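Local coordinates for protein archease (PDB 1J5U), which probably activates the tRNA-splicing ligase RtcB by promoting its guanylylation, and binds calcium, at residues Ile49-Tyr60 with Glu95-Lys106. Residues are numbered along the deposited sequence; the frame is centred on the assembly and turned at random.
Sequences IVLDTEEKEKMY and ELKVTFRKIRKK
Lys56 with Phe100, Lys58 with Val98 and Tyr60 with Leu96 are hydrogen-bonded pairs of an antiparallel ladder. Strand 95-105 pairs with 84-92 on one side and, on the other, with 50-52 and 54-60, which the corner at Thr53 separates. The N-to-C directions make 150° for 54-60 but 124° for 50-52, so the pairing is more oblique before the corner. A classic beta bulge sets the single residue Val50 against two, Arg104 and Lys105: Arg104 N gives a 2.6 Å bond to Val50 O, whereas the bond from Lys105 N is weak.

Tyr60, Val98 and Phe100 pack together on one face, which helix 66-81 covers. Tyr60 CD2 lies 3.4 Å from Val98 CG2, and Tyr60 OH comes to the edge of the Phe100 ring, 3.4 Å from CZ; this hydroxyl is hydrogen-bonded to Asp75. The Lys58 chain passes Phe100 CE1 before its NZ forms salt bridges with Asp75 and Glu79.

Glu57, Thr99 and Lys97 meet on the other face, where selenomethionine Met59 lays SE on Lys97 CB. Thr99 OG1 donates to Glu57 OE2 (2.8 Å) on the anti side of the carboxylate, while a water joins Glu57 OE1 to Lys97 NZ.

At the corner, Arg104 NE forms a salt bridge with Asp52 OD1, arriving from above the carboxylate plane. The turn at chi3 (65°) in Arg101 lays one guanidinium face against Leu51 CB. Arg101 NE and NH2 both donate to Asp52 O (2.8 and 2.9 Å), NE in the carbonyl plane, NH2 from above it.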
loop_
_atom_site.group_PDB
_atom_site.type_symbol
_atom_site.label_atom_id
_atom_site.label_comp_id
_atom_site.label_asym_id
_atom_site.label_seq_id
_atom_site.Cartn_x
_atom_site.Cartn_y
_atom_site.Cartn_z
ATOM N N ILE A 49 6.183 9.542 -6.021
ATOM C CA ILE A 49 7.261 9.734 -5.068
ATOM C C ILE A 49 8.644 9.627 -5.687
ATOM O O ILE A 49 8.923 8.723 -6.465
ATOM C CB ILE A 49 7.120 8.710 -3.894
ATOM C CG1 ILE A 49 5.873 9.053 -3.091
ATOM C CG2 ILE A 49 8.363 8.724 -2.993
ATOM C CD1 ILE A 49 5.432 7.988 -2.095
ATOM N N VAL A 50 9.499 10.582 -5.354
ATOM C CA VAL A 50 10.881 10.579 -5.831
ATOM C C VAL A 50 11.669 10.385 -4.539
ATOM O O VAL A 50 11.424 11.071 -3.540
ATOM C CB VAL A 50 11.276 11.921 -6.514
ATOM C CG1 VAL A 50 12.719 11.852 -7.014
ATOM C CG2 VAL A 50 10.348 12.199 -7.691
ATOM N N LEU A 51 12.604 9.448 -4.552
ATOM C CA LEU A 51 13.358 9.141 -3.343
ATOM C C LEU A 51 14.741 9.756 -3.167
ATOM O O LEU A 51 15.476 9.950 -4.128
ATOM C CB LEU A 51 13.501 7.618 -3.213
ATOM C CG LEU A 51 12.225 6.771 -3.211
ATOM C CD1 LEU A 51 12.599 5.300 -3.164
ATOM C CD2 LEU A 51 11.371 7.141 -2.021
ATOM N N ASP A 52 15.081 10.059 -1.919
ATOM C CA ASP A 52 16.412 10.550 -1.594
ATOM C C ASP A 52 17.157 9.258 -1.237
ATOM O O ASP A 52 16.614 8.160 -1.409
ATOM C CB ASP A 52 16.401 11.499 -0.393
ATOM C CG ASP A 52 16.269 12.970 -0.797
ATOM O OD1 ASP A 52 16.832 13.361 -1.843
ATOM O OD2 ASP A 52 15.622 13.748 -0.054
ATOM N N THR A 53 18.376 9.372 -0.718
ATOM C CA THR A 53 19.158 8.184 -0.402
ATOM C C THR A 53 19.096 7.677 1.030
ATOM O O THR A 53 19.323 6.495 1.266
ATOM C CB THR A 53 20.627 8.416 -0.738
ATOM O OG1 THR A 53 21.121 9.477 0.083
ATOM C CG2 THR A 53 20.781 8.802 -2.201
ATOM N N GLU A 54 18.806 8.563 1.979
ATOM C CA GLU A 54 18.760 8.186 3.389
ATOM C C GLU A 54 17.749 7.069 3.623
ATOM O O GLU A 54 16.633 7.099 3.090
ATOM C CB GLU A 54 18.431 9.410 4.249
ATOM C CG GLU A 54 18.307 9.129 5.720
ATOM C CD GLU A 54 18.006 10.369 6.542
ATOM O OE1 GLU A 54 17.325 11.286 6.030
ATOM O OE2 GLU A 54 18.430 10.416 7.714
ATOM N N GLU A 55 18.153 6.074 4.408
ATOM C CA GLU A 55 17.295 4.927 4.684
ATOM C C GLU A 55 16.892 4.774 6.140
ATOM O O GLU A 55 17.485 5.365 7.048
ATOM C CB GLU A 55 17.980 3.648 4.200
ATOM C CG GLU A 55 18.099 3.543 2.696
ATOM C CD GLU A 55 18.966 2.374 2.264
ATOM O OE1 GLU A 55 19.136 1.433 3.061
ATOM O OE2 GLU A 55 19.468 2.383 1.124
ATOM N N LYS A 56 15.878 3.948 6.350
ATOM C CA LYS A 56 15.330 3.680 7.670
ATOM C C LYS A 56 14.625 2.326 7.541
ATOM O O LYS A 56 14.080 2.014 6.471
ATOM C CB LYS A 56 14.343 4.796 8.008
ATOM C CG LYS A 56 13.313 4.491 9.041
ATOM C CD LYS A 56 12.479 5.730 9.325
ATOM C CE LYS A 56 11.032 5.356 9.584
ATOM N NZ LYS A 56 10.338 6.363 10.429
ATOM N N GLU A 57 14.625 1.517 8.595
ATOM C CA GLU A 57 13.970 0.223 8.487
ATOM C C GLU A 57 13.046 -0.130 9.654
ATOM O O GLU A 57 13.276 0.266 10.797
ATOM C CB GLU A 57 15.031 -0.876 8.300
ATOM C CG GLU A 57 15.987 -0.613 7.159
ATOM C CD GLU A 57 17.083 -1.656 7.031
ATOM O OE1 GLU A 57 17.721 -2.035 8.041
ATOM O OE2 GLU A 57 17.326 -2.078 5.896
ATOM N N LYS A 58 12.000 -0.900 9.351
ATOM C CA LYS A 58 11.038 -1.346 10.350
ATOM C C LYS A 58 10.696 -2.794 10.050
ATOM O O LYS A 58 10.866 -3.256 8.914
ATOM C CB LYS A 58 9.755 -0.508 10.300
ATOM C CG LYS A 58 9.978 0.962 10.565
ATOM C CD LYS A 58 8.681 1.753 10.439
ATOM C CE LYS A 58 7.727 1.447 11.586
ATOM N NZ LYS A 58 6.494 2.330 11.521
HETATM N N MSE A 59 10.220 -3.496 11.074
HETATM C CA MSE A 59 9.835 -4.892 10.961
HETATM C C MSE A 59 8.308 -5.016 10.955
HETATM O O MSE A 59 7.605 -4.267 11.638
HETATM C CB MSE A 59 10.343 -5.715 12.156
HETATM C CG MSE A 59 11.843 -5.782 12.348
HETATM SE SE MSE A 59 12.838 -6.588 10.889
HETATM C CE MSE A 59 11.717 -8.011 10.530
ATOM N N TYR A 60 7.817 -5.977 10.191
ATOM C CA TYR A 60 6.392 -6.261 10.133
ATOM C C TYR A 60 6.241 -7.767 10.195
ATOM O O TYR A 60 7.089 -8.506 9.701
ATOM C CB TYR A 60 5.785 -5.741 8.825
ATOM C CG TYR A 60 5.828 -4.255 8.712
ATOM C CD1 TYR A 60 4.843 -3.470 9.301
ATOM C CD2 TYR A 60 6.861 -3.623 8.028
ATOM C CE1 TYR A 60 4.881 -2.098 9.216
ATOM C CE2 TYR A 60 6.913 -2.234 7.940
ATOM C CZ TYR A 60 5.917 -1.484 8.539
ATOM O OH TYR A 60 5.970 -0.121 8.470
ATOM N N GLU A 95 8.979 -12.816 9.604
ATOM C CA GLU A 95 8.786 -11.372 9.609
ATOM C C GLU A 95 9.361 -10.751 8.356
ATOM O O GLU A 95 10.153 -11.370 7.664
ATOM C CB GLU A 95 9.494 -10.730 10.771
ATOM C CG GLU A 95 9.007 -11.138 12.123
ATOM C CD GLU A 95 9.828 -10.464 13.172
ATOM O OE1 GLU A 95 9.438 -9.352 13.610
ATOM O OE2 GLU A 95 10.884 -11.041 13.529
ATOM N N LEU A 96 8.960 -9.514 8.081
ATOM C CA LEU A 96 9.469 -8.814 6.921
ATOM C C LEU A 96 10.175 -7.540 7.340
ATOM O O LEU A 96 9.617 -6.724 8.089
ATOM C CB LEU A 96 8.328 -8.461 5.972
ATOM C CG LEU A 96 7.579 -9.665 5.404
ATOM C CD1 LEU A 96 6.322 -9.128 4.705
ATOM C CD2 LEU A 96 8.468 -10.446 4.411
ATOM N N LYS A 97 11.405 -7.382 6.869
ATOM C CA LYS A 97 12.174 -6.175 7.144
ATOM C C LYS A 97 11.976 -5.256 5.944
ATOM O O LYS A 97 12.334 -5.586 4.799
ATOM C CB LYS A 97 13.666 -6.475 7.312
ATOM C CG LYS A 97 14.518 -5.217 7.351
ATOM C CD LYS A 97 16.031 -5.514 7.335
ATOM C CE LYS A 97 16.576 -5.865 8.695
ATOM N NZ LYS A 97 18.092 -5.964 8.672
ATOM N N VAL A 98 11.385 -4.104 6.217
ATOM C CA VAL A 98 11.106 -3.114 5.188
ATOM C C VAL A 98 12.085 -1.948 5.273
ATOM O O VAL A 98 12.226 -1.322 6.319
ATOM C CB VAL A 98 9.653 -2.587 5.347
ATOM C CG1 VAL A 98 9.374 -1.433 4.340
ATOM C CG2 VAL A 98 8.683 -3.742 5.119
ATOM N N THR A 99 12.788 -1.684 4.181
ATOM C CA THR A 99 13.702 -0.556 4.148
ATOM C C THR A 99 12.939 0.596 3.488
ATOM O O THR A 99 12.401 0.440 2.384
ATOM C CB THR A 99 14.952 -0.849 3.294
ATOM O OG1 THR A 99 15.592 -2.056 3.749
ATOM C CG2 THR A 99 15.956 0.320 3.407
ATOM N N PHE A 100 12.857 1.725 4.186
ATOM C CA PHE A 100 12.214 2.917 3.665
ATOM C C PHE A 100 13.305 3.871 3.178
ATOM O O PHE A 100 14.455 3.784 3.623
ATOM C CB PHE A 100 11.416 3.633 4.758
ATOM C CG PHE A 100 10.253 2.851 5.284
ATOM C CD1 PHE A 100 10.442 1.827 6.217
ATOM C CD2 PHE A 100 8.966 3.161 4.874
ATOM C CE1 PHE A 100 9.364 1.130 6.738
ATOM C CE2 PHE A 100 7.872 2.468 5.383
ATOM C CZ PHE A 100 8.066 1.452 6.319
ATOM N N ARG A 101 12.961 4.747 2.241
ATOM C CA ARG A 101 13.898 5.761 1.767
ATOM C C ARG A 101 13.225 7.117 1.947
ATOM O O ARG A 101 11.992 7.236 1.864
ATOM C CB ARG A 101 14.316 5.520 0.315
ATOM C CG ARG A 101 15.521 4.575 0.213
ATOM C CD ARG A 101 15.914 4.277 -1.227
ATOM N NE ARG A 101 16.383 5.464 -1.933
ATOM C CZ ARG A 101 16.776 5.482 -3.207
ATOM N NH1 ARG A 101 16.763 4.371 -3.930
ATOM N NH2 ARG A 101 17.175 6.619 -3.761
ATOM N N LYS A 102 14.033 8.131 2.253
ATOM C CA LYS A 102 13.514 9.464 2.473
ATOM C C LYS A 102 12.917 9.973 1.176
ATOM O O LYS A 102 13.496 9.811 0.111
ATOM C CB LYS A 102 14.628 10.409 2.932
ATOM C CG LYS A 102 14.127 11.723 3.447
ATOM C CD LYS A 102 13.269 11.521 4.698
ATOM C CE LYS A 102 12.588 12.826 5.109
ATOM N NZ LYS A 102 11.759 12.671 6.323
ATOM N N ILE A 103 11.746 10.579 1.280
ATOM C CA ILE A 103 11.057 11.115 0.115
ATOM C C ILE A 103 11.655 12.462 -0.273
ATOM O O ILE A 103 11.671 13.389 0.535
ATOM C CB ILE A 103 9.567 11.298 0.436
ATOM C CG1 ILE A 103 8.936 9.923 0.657
ATOM C CG2 ILE A 103 8.886 12.130 -0.635
ATOM C CD1 ILE A 103 7.487 9.986 1.120
ATOM N N ARG A 104 12.177 12.566 -1.492
ATOM C CA ARG A 104 12.731 13.837 -1.938
ATOM C C ARG A 104 11.525 14.730 -2.239
ATOM O O ARG A 104 11.379 15.811 -1.676
ATOM C CB ARG A 104 13.576 13.661 -3.194
ATOM C CG ARG A 104 14.372 14.917 -3.559
ATOM C CD ARG A 104 15.126 14.736 -4.861
ATOM N NE ARG A 104 16.026 13.589 -4.815
ATOM C CZ ARG A 104 16.545 13.007 -5.892
ATOM N NH1 ARG A 104 16.250 13.472 -7.103
ATOM N NH2 ARG A 104 17.351 11.956 -5.762
ATOM N N LYS A 105 10.650 14.256 -3.118
ATOM C CA LYS A 105 9.445 15.001 -3.460
ATOM C C LYS A 105 8.336 14.077 -3.948
ATOM O O LYS A 105 8.582 12.913 -4.287
ATOM C CB LYS A 105 9.749 16.063 -4.526
ATOM C CG LYS A 105 10.384 15.526 -5.798
ATOM C CD LYS A 105 10.457 16.626 -6.859
ATOM C CE LYS A 105 11.287 16.191 -8.061
ATOM N NZ LYS A 105 12.716 15.932 -7.680
ATOM N N LYS A 106 7.117 14.610 -3.963
ATOM C CA LYS A 106 5.935 13.877 -4.408
ATOM C C LYS A 106 5.210 14.698 -5.470
ATOM O O LYS A 106 5.206 15.927 -5.421
ATOM C CB LYS A 106 4.977 13.622 -3.246
ATOM C CG LYS A 106 5.527 12.739 -2.156
ATOM C CD LYS A 106 4.409 12.205 -1.266
ATOM C CE LYS A 106 3.604 13.325 -0.639
ATOM N NZ LYS A 106 2.583 12.794 0.291
HETATM O O HOH W 1 19.667 -3.857 7.909
#